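Local coordinates for protein 401aa long hypothetical glucose-1-phosphate thymidylyltransferase (Sulfolobus tokodaii, PDB 2GGO) that serves as a bifunctional enzyme in making UDP-N-acetylglucosamine and UDP-N-acetylgalactosamine, probably transferring nucleotidyl groups to sugar 1-phosphates and acetylating amino-sugar phosphates, at residues L232-E236 with D250-K254; L277-T281 with V295-V299; K288-E294 with K305-Y311; L355-I359 with I371-V375. One frame throughout, in Å; residues are numbered along the deposited sequence.

Overall arrangement
All four contacts join neighbouring coils of the C-terminal left-handed beta-helix, so backbone bonds between parallel runs recur in each. Interaction 1 lies at the surface, its centre about 29 Å from the centre of the chain, and its side chains are largely polar or charged. Interactions 2 and 3 are partly buried and touch: R278 makes a salt bridge with E294, and strands 288-291 and 294-296 follow each other along the chain. Interaction 1 and interaction 3 share one parallel sheet. Interaction 2 and interaction 4 share another, the one that packs on helix 212-225. Interaction 4 is buried, and its side-chain contacts are almost wholly apolar.

Interaction 1: L232-E236 with D250-K254; sequences LGNVE and DAEIK
N234 and V235 run parallel to E252 and I253, joined by three short backbone bonds: N234 N to A251 O at 2.7 Å, I253 N to N234 O at 2.8 Å and E236 N to I253 O at 2.8 Å. Before N234 the pairing gives way to a water, which donates to L232 O and accepts from D250 N. Between the water and the first backbone bond, G233 CA comes close to A251 O, where a CB would clash. Side chains of the paired residues then go to two faces. On one, the N234 amide lies alongside the E252 chain with ND2 3.3 Å from E252 CG, its plane 12° from that of the carboxylate. On the other, V235 CG2 packs beside I253 CB at 4.2 Å, and both residues reach I247. E236 leans over K254: CG sits beside its own backbone N (chi1 -66°), and the extended chain then brings OE1 to 3.3 Å from K254 CA. This oxygen is hydrogen-bonded to S255 OG, whereas OE2 comes within 3.6 Å of E252 OE2, a pairing of like charges. An alanine here is likely to leave S255 OG without its acceptor and to uncover the backbone at K254. Strand 234-235 is the outermost of its sheet in this chain, so the pair marks the start of one wall of the left-handed beta-helix formed by hexapeptide-repeat transferases.

Interaction 2: L277-T281 with V295-V299; sequences LRPYT and VKESV
R278 to T281 form a type II turn at a corner of the left-handed beta-helix, and this corner sits on the equivalent bend, K296 to S298, of the next coil. R278 N donates to V295 O at 2.9 Å, E297 N to P279 O at 3.0 Å, and S298 N makes a weak bond to Y280 O. P279 O also takes a hydrogen from a water at 2.6 Å, which gives it two donors. S298 OG donates to K296 O at 2.7 Å, from above the carbonyl plane. The R278 guanidinium lies over the K296 chain, with K296 CD 3.3 Å above one face of the guanidinium near the rim. Their positive ends have separate mates: R278 NH1 pairs with E294 and K296 NZ with D314. A leucine in place of R278 would probably strip E294 of its charged partner and K296 of the flat group beside its methylenes. Y280 and E297 run side by side toward helix 212-225, where Y280 OH bonds D224 and E297 OE1 bridges to K220. Inside the turn, T281 OG1 stands beside its own backbone N (chi1 -72°) and donates to R278 O at 2.7 Å, in the carbonyl plane and on a lone pair.

Interaction 3: K288-E294 with K305-Y311; sequences KIGASVE and KIPHLSY
I306 N gives a nearly straight bond to K288 O at 2.6 Å, and E294 N reaches S310 O at 2.7 Å; these short bonds stand at the two ends of the contact. G290 N bonds I306 O and S310 N bonds S292 O, each donor tilted out of the carbonyl plane, while L309 N reaches A291 O only weakly. A water accepts from A291 N and donates to P307 O, linking the two backbones at the start of the bend. The pattern is that of two stacked coils of a left-handed parallel beta-helix: strands 288-291 and 305-308 form one wall, and both chains then bend round a corner onto the next, the 288-294 chain through a type II turn from G290 to V293. G290 suits its place, since a CB would collide with P307 O. V293 fills the inside of this corner, crossing I306 at about a right angle; V293 CG1, anti to the backbone N (chi1 173°), touches I306 CG2 at 3.5 Å, while V293 CG2 rests 3.3 Å from I306 O. On the same inward face, I289 CD1 lies against I306 CG1 at 3.8 Å, the two isoleucines side by side. On the outer face K288 CB meets K305 CG at 3.8 Å. Beyond the corner E294 crosses Y311, its carboxylate 71° from the ring plane: OE2, salt-bridged to R278 NH1, comes to 3.6 Å from Y311 CE1, and E294 CB lies at the ring edge, in plane. At the exposed outside of the bend, S292 CB touches L309 CD2 at 3.9 Å.

Interaction 4: L355-I359 with I371-V375; sequences LGAFI and ILPGV
The type II turn from L372 to V375 is a corner of a hexapeptide-repeat coil, and within it the N-H of G374 donates to G356 O of the preceding coil, N to O 2.6 Å. That bond is short but bent: the angle at the hydrogen is 136°, and the donor stands 36° out of the carbonyl plane. G374 has the positive phi that such a turn commonly gives to a glycine. Just before it, the P373 ring sets CB 3.3 Å from L355 O, with the ring also against A330. At the end of the turn F358 N meets V375 O at 2.9 Å in a nearly straight bond. Here the left-handed beta-helix goes from corner to wall, strand 358-359 leading into its pairing with strand 376-377. Inside the helix the contacts are apolar. A357 CB presses on I371 CG2 at 3.5 Å, the methyl of the one meeting the branch methyl of the other. I359 and I371 reach toward each other tip to tip, their CD1 atoms 4.1 Å apart; I359 gets there because its chain is turned about CB-CG1 (chi2 -74°), whereas I371 reaches out extended. I371 and V375 both continue onto V389 of a later strand. F358 lies outside the coil but is covered, packing on P212 and W213 of helix 212-225, and its side chain is about 11 Å from that of R13, which probably binds the nucleoside triphosphate.

Interaction 1: L232-E236 with D250-K254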
loop_
_atom_site.group_PDB
_atom_site.type_symbol
_atom_site.label_atom_id
_atom_site.label_comp_id
_atom_site.label_asym_id
_atom_site.label_seq_id
_atom_site.Cartn_x
_atom_site.Cartn_y
_atom_site.Cartn_z
ATOM N N LEU A 232 -18.781 5.814 17.624
ATOM C CA LEU A 232 -18.517 7.149 18.191
ATOM C C LEU A 232 -19.191 8.261 17.397
ATOM O O LEU A 232 -18.783 9.416 17.499
ATOM C CB LEU A 232 -17.004 7.451 18.240
ATOM C CG LEU A 232 -15.981 6.413 18.733
ATOM C CD1 LEU A 232 -14.660 7.090 18.935
ATOM C CD2 LEU A 232 -16.404 5.727 20.001
ATOM N N GLY A 233 -20.181 7.915 16.580
ATOM C CA GLY A 233 -20.833 8.877 15.698
ATOM C C GLY A 233 -22.319 8.967 15.996
ATOM O O GLY A 233 -22.762 8.558 17.075
ATOM N N ASN A 234 -23.099 9.496 15.053
ATOM C CA ASN A 234 -24.520 9.682 15.233
ATOM C C ASN A 234 -25.231 8.798 14.235
ATOM O O ASN A 234 -24.954 8.893 13.051
ATOM C CB ASN A 234 -24.860 11.152 14.988
ATOM C CG ASN A 234 -26.345 11.394 14.801
ATOM O OD1 ASN A 234 -27.173 10.914 15.596
ATOM N ND2 ASN A 234 -26.700 12.166 13.749
ATOM N N VAL A 235 -26.101 7.919 14.712
ATOM C CA VAL A 235 -26.869 7.017 13.861
ATOM C C VAL A 235 -28.345 7.248 14.105
ATOM O O VAL A 235 -28.819 7.143 15.248
ATOM C CB VAL A 235 -26.542 5.548 14.147
ATOM C CG1 VAL A 235 -27.388 4.623 13.287
ATOM C CG2 VAL A 235 -25.075 5.296 13.929
ATOM N N GLU A 236 -29.078 7.564 13.033
ATOM C CA GLU A 236 -30.469 7.952 13.155
ATOM C C GLU A 236 -31.268 6.699 13.283
ATOM O O GLU A 236 -30.712 5.599 13.221
ATOM C CB GLU A 236 -30.934 8.702 11.919
ATOM C CG GLU A 236 -30.276 10.042 11.708
ATOM C CD GLU A 236 -30.887 10.826 10.543
ATOM O OE1 GLU A 236 -31.622 10.245 9.701
ATOM O OE2 GLU A 236 -30.609 12.054 10.473
ATOM N N ASP A 250 -17.912 12.109 14.735
ATOM C CA ASP A 250 -18.446 13.076 13.805
ATOM C C ASP A 250 -19.163 12.470 12.606
ATOM O O ASP A 250 -19.772 13.202 11.844
ATOM C CB ASP A 250 -17.383 14.095 13.411
ATOM C CG ASP A 250 -16.880 14.863 14.619
ATOM O OD1 ASP A 250 -17.756 15.257 15.433
ATOM O OD2 ASP A 250 -15.636 15.028 14.780
ATOM N N ALA A 251 -19.138 11.139 12.485
ATOM C CA ALA A 251 -19.835 10.453 11.404
ATOM C C ALA A 251 -21.342 10.406 11.664
ATOM O O ALA A 251 -21.792 10.200 12.806
ATOM C CB ALA A 251 -19.235 9.049 11.145
ATOM N N GLU A 252 -22.114 10.626 10.600
ATOM C CA GLU A 252 -23.564 10.737 10.687
ATOM C C GLU A 252 -24.136 9.722 9.742
ATOM O O GLU A 252 -23.756 9.708 8.564
ATOM C CB GLU A 252 -24.010 12.134 10.240
ATOM C CG GLU A 252 -25.432 12.519 10.743
ATOM C CD GLU A 252 -26.186 13.551 9.835
ATOM O OE1 GLU A 252 -25.554 14.148 8.898
ATOM O OE2 GLU A 252 -27.422 13.753 10.083
ATOM N N ILE A 253 -25.029 8.876 10.252
ATOM C CA ILE A 253 -25.700 7.840 9.466
ATOM C C ILE A 253 -27.231 7.976 9.499
ATOM O O ILE A 253 -27.857 7.869 10.536
ATOM C CB ILE A 253 -25.298 6.451 9.935
ATOM C CG1 ILE A 253 -23.756 6.383 10.129
ATOM C CG2 ILE A 253 -25.840 5.439 9.005
ATOM C CD1 ILE A 253 -23.165 5.026 10.135
ATOM N N LYS A 254 -27.805 8.220 8.328
ATOM C CA LYS A 254 -29.185 8.599 8.157
ATOM C C LYS A 254 -30.032 7.409 7.849
ATOM O O LYS A 254 -29.558 6.367 7.374
ATOM C CB LYS A 254 -29.304 9.617 7.025
ATOM C CG LYS A 254 -28.388 10.810 7.214
ATOM C CD LYS A 254 -28.720 11.917 6.249
ATOM C CE LYS A 254 -27.835 13.205 6.439
ATOM N NZ LYS A 254 -27.850 14.050 5.188
HETATM O O HOH W 1 -19.771 12.167 16.898
#

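Interaction 2: L277-T281 with V295-V299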
loop_
_atom_site.group_PDB
_atom_site.type_symbol
_atom_site.label_atom_id
_atom_site.label_comp_id
_atom_site.label_asym_id
_atom_site.label_seq_id
_atom_site.Cartn_x
_atom_site.Cartn_y
_atom_site.Cartn_z
ATOM N N LEU A 277 -24.111 -0.180 2.645
ATOM C CA LEU A 277 -22.680 -0.507 2.747
ATOM C C LEU A 277 -22.468 -1.999 2.944
ATOM O O LEU A 277 -23.016 -2.598 3.863
ATOM C CB LEU A 277 -22.006 0.306 3.829
ATOM C CG LEU A 277 -22.248 1.818 3.796
ATOM C CD1 LEU A 277 -21.532 2.453 4.947
ATOM C CD2 LEU A 277 -21.786 2.450 2.452
ATOM N N ARG A 278 -21.684 -2.626 2.079
ATOM C CA ARG A 278 -21.549 -4.058 2.109
ATOM C C ARG A 278 -20.174 -4.406 2.632
ATOM O O ARG A 278 -19.310 -3.525 2.711
ATOM C CB ARG A 278 -21.768 -4.666 0.721
ATOM C CG ARG A 278 -23.265 -4.759 0.333
ATOM C CD ARG A 278 -23.443 -4.966 -1.166
ATOM N NE ARG A 278 -22.916 -6.273 -1.499
ATOM C CZ ARG A 278 -22.586 -6.669 -2.731
ATOM N NH1 ARG A 278 -22.659 -5.828 -3.759
ATOM N NH2 ARG A 278 -22.132 -7.893 -2.927
ATOM N N PRO A 279 -19.957 -5.687 2.962
ATOM C CA PRO A 279 -18.672 -6.106 3.553
ATOM C C PRO A 279 -17.430 -5.543 2.858
ATOM O O PRO A 279 -17.285 -5.589 1.609
ATOM C CB PRO A 279 -18.726 -7.634 3.425
ATOM C CG PRO A 279 -20.221 -7.946 3.647
ATOM C CD PRO A 279 -20.912 -6.830 2.840
ATOM N N TYR A 280 -16.527 -5.058 3.683
ATOM C CA TYR A 280 -15.205 -4.538 3.306
ATOM C C TYR A 280 -15.278 -3.176 2.676
ATOM O O TYR A 280 -14.420 -2.805 1.911
ATOM C CB TYR A 280 -14.365 -5.554 2.524
ATOM C CG TYR A 280 -14.075 -6.735 3.406
ATOM C CD1 TYR A 280 -13.233 -6.590 4.528
ATOM C CD2 TYR A 280 -14.697 -7.972 3.179
ATOM C CE1 TYR A 280 -12.974 -7.674 5.392
ATOM C CE2 TYR A 280 -14.456 -9.065 4.030
ATOM C CZ TYR A 280 -13.596 -8.896 5.141
ATOM O OH TYR A 280 -13.357 -9.961 5.988
ATOM N N THR A 281 -16.292 -2.413 3.085
ATOM C CA THR A 281 -16.405 -1.018 2.728
ATOM C C THR A 281 -15.525 -0.261 3.703
ATOM O O THR A 281 -15.754 -0.334 4.880
ATOM C CB THR A 281 -17.840 -0.541 2.830
ATOM O OG1 THR A 281 -18.588 -1.115 1.734
ATOM C CG2 THR A 281 -17.898 1.000 2.723
ATOM N N VAL A 295 -21.776 0.355 -1.975
ATOM C CA VAL A 295 -20.335 0.145 -1.999
ATOM C C VAL A 295 -20.028 -1.224 -1.431
ATOM O O VAL A 295 -20.698 -1.671 -0.502
ATOM C CB VAL A 295 -19.595 1.236 -1.144
ATOM C CG1 VAL A 295 -18.084 0.978 -1.099
ATOM C CG2 VAL A 295 -19.885 2.613 -1.656
ATOM N N LYS A 296 -19.044 -1.896 -2.039
ATOM C CA LYS A 296 -18.631 -3.203 -1.586
ATOM C C LYS A 296 -17.151 -3.369 -1.792
ATOM O O LYS A 296 -16.619 -3.078 -2.887
ATOM C CB LYS A 296 -19.342 -4.279 -2.415
ATOM C CG LYS A 296 -19.270 -5.664 -1.756
ATOM C CD LYS A 296 -19.051 -6.699 -2.812
ATOM C CE LYS A 296 -18.137 -6.283 -3.873
ATOM N NZ LYS A 296 -17.801 -7.483 -4.736
ATOM N N GLU A 297 -16.479 -3.894 -0.791
ATOM C CA GLU A 297 -15.046 -4.158 -0.934
ATOM C C GLU A 297 -14.262 -3.103 -1.655
ATOM O O GLU A 297 -13.602 -3.362 -2.672
ATOM C CB GLU A 297 -14.795 -5.478 -1.638
ATOM C CG GLU A 297 -13.463 -6.059 -1.204
ATOM C CD GLU A 297 -13.435 -7.561 -1.326
ATOM O OE1 GLU A 297 -12.486 -8.102 -1.936
ATOM O OE2 GLU A 297 -14.381 -8.202 -0.817
ATOM N N SER A 298 -14.263 -1.905 -1.122
ATOM C CA SER A 298 -13.467 -0.826 -1.731
ATOM C C SER A 298 -12.932 0.090 -0.673
ATOM O O SER A 298 -13.468 0.166 0.411
ATOM C CB SER A 298 -14.334 0.029 -2.690
ATOM O OG SER A 298 -15.227 -0.817 -3.362
ATOM N N VAL A 299 -11.916 0.835 -1.057
ATOM C CA VAL A 299 -11.243 1.769 -0.217
ATOM C C VAL A 299 -11.495 3.090 -0.882
ATOM O O VAL A 299 -11.160 3.294 -2.065
ATOM C CB VAL A 299 -9.726 1.466 -0.183
ATOM C CG1 VAL A 299 -9.026 2.386 0.804
ATOM C CG2 VAL A 299 -9.526 -0.047 0.213
HETATM O O HOH W 2 -17.534 -7.788 0.303
#

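Interaction 3: K288-E294 with K305-Y311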
loop_
_atom_site.group_PDB
_atom_site.type_symbol
_atom_site.label_atom_id
_atom_site.label_comp_id
_atom_site.label_asym_id
_atom_site.label_seq_id
_atom_site.Cartn_x
_atom_site.Cartn_y
_atom_site.Cartn_z
ATOM N N LYS A 288 -18.647 11.168 1.660
ATOM C CA LYS A 288 -20.084 11.222 1.482
ATOM C C LYS A 288 -20.523 10.072 0.592
ATOM O O LYS A 288 -19.953 9.876 -0.509
ATOM C CB LYS A 288 -20.583 12.585 0.986
ATOM C CG LYS A 288 -22.175 12.628 0.821
ATOM C CD LYS A 288 -22.798 13.898 1.394
ATOM C CE LYS A 288 -24.311 13.854 1.580
ATOM N NZ LYS A 288 -24.823 13.228 0.392
ATOM N N ILE A 289 -21.451 9.285 1.133
ATOM C CA ILE A 289 -22.116 8.141 0.489
ATOM C C ILE A 289 -23.605 8.441 0.640
ATOM O O ILE A 289 -24.136 8.359 1.776
ATOM C CB ILE A 289 -21.741 6.783 1.150
ATOM C CG1 ILE A 289 -20.237 6.542 1.173
ATOM C CG2 ILE A 289 -22.436 5.624 0.455
ATOM C CD1 ILE A 289 -19.529 6.370 -0.144
ATOM N N GLY A 290 -24.265 8.753 -0.488
ATOM C CA GLY A 290 -25.676 9.267 -0.603
ATOM C C GLY A 290 -26.751 8.264 -0.870
ATOM O O GLY A 290 -26.518 7.071 -0.756
ATOM N N ALA A 291 -27.927 8.727 -1.263
ATOM C CA ALA A 291 -29.089 7.865 -1.415
ATOM C C ALA A 291 -28.938 7.056 -2.661
ATOM O O ALA A 291 -28.552 7.616 -3.714
ATOM C CB ALA A 291 -30.352 8.682 -1.466
ATOM N N SER A 292 -29.337 5.787 -2.573
ATOM C CA SER A 292 -29.148 4.822 -3.638
ATOM C C SER A 292 -27.745 4.634 -4.089
ATOM O O SER A 292 -27.533 4.428 -5.308
ATOM C CB SER A 292 -30.000 5.143 -4.869
ATOM O OG SER A 292 -31.381 5.303 -4.593
ATOM N N VAL A 293 -26.791 4.698 -3.151
ATOM C CA VAL A 293 -25.398 4.402 -3.431
ATOM C C VAL A 293 -25.023 3.116 -2.724
ATOM O O VAL A 293 -25.296 2.932 -1.511
ATOM C CB VAL A 293 -24.462 5.580 -3.021
ATOM C CG1 VAL A 293 -22.997 5.191 -3.169
ATOM C CG2 VAL A 293 -24.795 6.804 -3.811
ATOM N N GLU A 294 -24.387 2.191 -3.454
ATOM C CA GLU A 294 -24.009 0.924 -2.826
ATOM C C GLU A 294 -22.471 0.802 -3.021
ATOM O O GLU A 294 -21.930 1.126 -4.089
ATOM C CB GLU A 294 -24.822 -0.248 -3.437
ATOM C CG GLU A 294 -24.505 -1.732 -2.891
ATOM C CD GLU A 294 -25.134 -2.851 -3.695
ATOM O OE1 GLU A 294 -26.200 -2.713 -4.317
ATOM O OE2 GLU A 294 -24.537 -3.936 -3.735
ATOM N N LYS A 305 -16.419 11.716 -2.501
ATOM C CA LYS A 305 -17.851 11.837 -2.393
ATOM C C LYS A 305 -18.567 11.010 -3.468
ATOM O O LYS A 305 -18.341 11.230 -4.668
ATOM C CB LYS A 305 -18.195 13.285 -2.573
ATOM C CG LYS A 305 -18.006 14.139 -1.272
ATOM C CD LYS A 305 -18.748 15.501 -1.385
ATOM C CE LYS A 305 -17.802 16.675 -1.744
ATOM N NZ LYS A 305 -18.491 17.980 -2.198
ATOM N N ILE A 306 -19.446 10.099 -3.064
ATOM C CA ILE A 306 -20.237 9.287 -4.026
ATOM C C ILE A 306 -21.684 9.545 -3.690
ATOM O O ILE A 306 -22.266 8.762 -2.976
ATOM C CB ILE A 306 -20.065 7.725 -3.873
ATOM C CG1 ILE A 306 -18.652 7.219 -3.700
ATOM C CG2 ILE A 306 -20.633 7.008 -5.073
ATOM C CD1 ILE A 306 -17.629 7.856 -4.645
ATOM N N PRO A 307 -22.272 10.665 -4.160
ATOM C CA PRO A 307 -23.537 11.024 -3.492
ATOM C C PRO A 307 -24.839 10.492 -4.074
ATOM O O PRO A 307 -25.817 10.483 -3.303
ATOM C CB PRO A 307 -23.531 12.520 -3.557
ATOM C CG PRO A 307 -22.886 12.731 -5.006
ATOM C CD PRO A 307 -21.802 11.741 -5.043
ATOM N N HIS A 308 -24.897 10.004 -5.334
ATOM C CA HIS A 308 -26.187 9.545 -5.889
ATOM C C HIS A 308 -26.144 8.420 -6.858
ATOM O O HIS A 308 -25.380 8.529 -7.733
ATOM C CB HIS A 308 -26.779 10.640 -6.823
ATOM C CG HIS A 308 -26.662 12.042 -6.321
ATOM N ND1 HIS A 308 -27.525 12.644 -5.381
ATOM C CD2 HIS A 308 -25.859 13.025 -6.747
ATOM C CE1 HIS A 308 -27.121 13.877 -5.176
ATOM N NE2 HIS A 308 -26.210 14.174 -6.117
ATOM N N LEU A 309 -26.958 7.368 -6.709
ATOM C CA LEU A 309 -27.227 6.447 -7.824
ATOM C C LEU A 309 -26.041 5.766 -8.421
ATOM O O LEU A 309 -26.041 5.454 -9.620
ATOM C CB LEU A 309 -28.097 7.127 -8.851
ATOM C CG LEU A 309 -29.494 7.529 -8.280
ATOM C CD1 LEU A 309 -30.200 8.744 -9.073
ATOM C CD2 LEU A 309 -30.413 6.456 -8.486
ATOM N N SER A 310 -25.222 5.252 -7.508
ATOM C CA SER A 310 -23.918 4.713 -7.789
ATOM C C SER A 310 -23.639 3.357 -7.131
ATOM O O SER A 310 -24.138 3.021 -5.992
ATOM C CB SER A 310 -22.882 5.794 -7.459
ATOM O OG SER A 310 -22.709 6.636 -8.629
ATOM N N TYR A 311 -22.911 2.497 -7.853
ATOM C CA TYR A 311 -22.426 1.272 -7.299
ATOM C C TYR A 311 -20.894 1.339 -7.374
ATOM O O TYR A 311 -20.356 1.542 -8.459
ATOM C CB TYR A 311 -22.931 0.071 -8.187
ATOM C CG TYR A 311 -22.363 -1.243 -7.684
ATOM C CD1 TYR A 311 -22.534 -1.628 -6.396
ATOM C CD2 TYR A 311 -21.520 -1.961 -8.459
ATOM C CE1 TYR A 311 -21.899 -2.774 -5.911
ATOM C CE2 TYR A 311 -20.950 -3.078 -8.054
ATOM C CZ TYR A 311 -21.137 -3.516 -6.790
ATOM O OH TYR A 311 -20.500 -4.669 -6.380
HETATM O O HOH W 3 -27.873 11.605 -1.817
#

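Interaction 4: L355-I359 with I371-V375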
loop_
_atom_site.group_PDB
_atom_site.type_symbol
_atom_site.label_atom_id
_atom_site.label_comp_id
_atom_site.label_asym_id
_atom_site.label_seq_id
_atom_site.Cartn_x
_atom_site.Cartn_y
_atom_site.Cartn_z
ATOM N N LEU A 355 -12.846 -7.244 -9.977
ATOM C CA LEU A 355 -11.977 -6.120 -9.759
ATOM C C LEU A 355 -12.592 -4.953 -10.524
ATOM O O LEU A 355 -12.905 -5.077 -11.682
ATOM C CB LEU A 355 -10.559 -6.417 -10.260
ATOM C CG LEU A 355 -9.595 -5.230 -10.035
ATOM C CD1 LEU A 355 -9.467 -4.967 -8.516
ATOM C CD2 LEU A 355 -8.276 -5.549 -10.643
ATOM N N GLY A 356 -12.850 -3.858 -9.833
ATOM C CA GLY A 356 -13.318 -2.669 -10.498
ATOM C C GLY A 356 -12.160 -1.784 -10.845
ATOM O O GLY A 356 -11.246 -2.193 -11.593
ATOM N N ALA A 357 -12.238 -0.549 -10.383
ATOM C CA ALA A 357 -11.420 0.497 -10.926
ATOM C C ALA A 357 -10.437 1.129 -9.954
ATOM O O ALA A 357 -10.636 1.061 -8.770
ATOM C CB ALA A 357 -12.334 1.557 -11.621
ATOM N N PHE A 358 -9.381 1.767 -10.491
ATOM C CA PHE A 358 -8.437 2.560 -9.695
ATOM C C PHE A 358 -8.456 4.055 -10.089
ATOM O O PHE A 358 -8.043 4.429 -11.176
ATOM C CB PHE A 358 -7.058 1.945 -9.857
ATOM C CG PHE A 358 -7.037 0.482 -9.538
ATOM C CD1 PHE A 358 -7.154 0.061 -8.243
ATOM C CD2 PHE A 358 -6.923 -0.483 -10.532
ATOM C CE1 PHE A 358 -7.152 -1.270 -7.910
ATOM C CE2 PHE A 358 -6.889 -1.814 -10.188
ATOM C CZ PHE A 358 -7.000 -2.205 -8.865
ATOM N N ILE A 359 -8.994 4.862 -9.176
ATOM C CA ILE A 359 -9.315 6.277 -9.442
ATOM C C ILE A 359 -8.377 7.247 -8.679
ATOM O O ILE A 359 -8.384 7.273 -7.431
ATOM C CB ILE A 359 -10.740 6.570 -9.019
ATOM C CG1 ILE A 359 -11.744 5.499 -9.509
ATOM C CG2 ILE A 359 -11.143 8.026 -9.360
ATOM C CD1 ILE A 359 -12.155 5.460 -11.006
ATOM N N ILE A 371 -17.580 3.038 -16.124
ATOM C CA ILE A 371 -16.162 2.573 -16.008
ATOM C C ILE A 371 -15.933 1.044 -16.101
ATOM O O ILE A 371 -16.454 0.298 -15.330
ATOM C CB ILE A 371 -15.647 3.094 -14.638
ATOM C CG1 ILE A 371 -15.938 4.609 -14.613
ATOM C CG2 ILE A 371 -14.104 2.683 -14.442
ATOM C CD1 ILE A 371 -15.509 5.384 -13.443
ATOM N N LEU A 372 -15.144 0.544 -17.107
ATOM C CA LEU A 372 -14.917 -0.877 -17.213
ATOM C C LEU A 372 -14.030 -1.531 -16.132
ATOM O O LEU A 372 -13.309 -0.841 -15.372
ATOM C CB LEU A 372 -14.345 -1.190 -18.598
ATOM C CG LEU A 372 -15.563 -1.346 -19.490
ATOM C CD1 LEU A 372 -16.420 -0.084 -19.621
ATOM C CD2 LEU A 372 -15.166 -1.781 -20.874
ATOM N N PRO A 373 -14.060 -2.888 -16.049
ATOM C CA PRO A 373 -13.199 -3.456 -14.960
ATOM C C PRO A 373 -11.654 -3.264 -15.139
ATOM O O PRO A 373 -11.113 -3.228 -16.293
ATOM C CB PRO A 373 -13.637 -4.954 -14.901
ATOM C CG PRO A 373 -14.997 -4.987 -15.698
ATOM C CD PRO A 373 -14.764 -3.959 -16.791
ATOM N N GLY A 374 -10.965 -3.030 -14.029
ATOM C CA GLY A 374 -9.526 -2.841 -13.989
ATOM C C GLY A 374 -8.958 -1.584 -14.631
ATOM O O GLY A 374 -7.750 -1.507 -14.869
ATOM N N VAL A 375 -9.818 -0.582 -14.882
ATOM C CA VAL A 375 -9.376 0.642 -15.554
ATOM C C VAL A 375 -8.747 1.541 -14.525
ATOM O O VAL A 375 -9.181 1.573 -13.352
ATOM C CB VAL A 375 -10.592 1.296 -16.350
ATOM C CG1 VAL A 375 -10.513 2.766 -16.420
ATOM C CG2 VAL A 375 -10.675 0.705 -17.742
#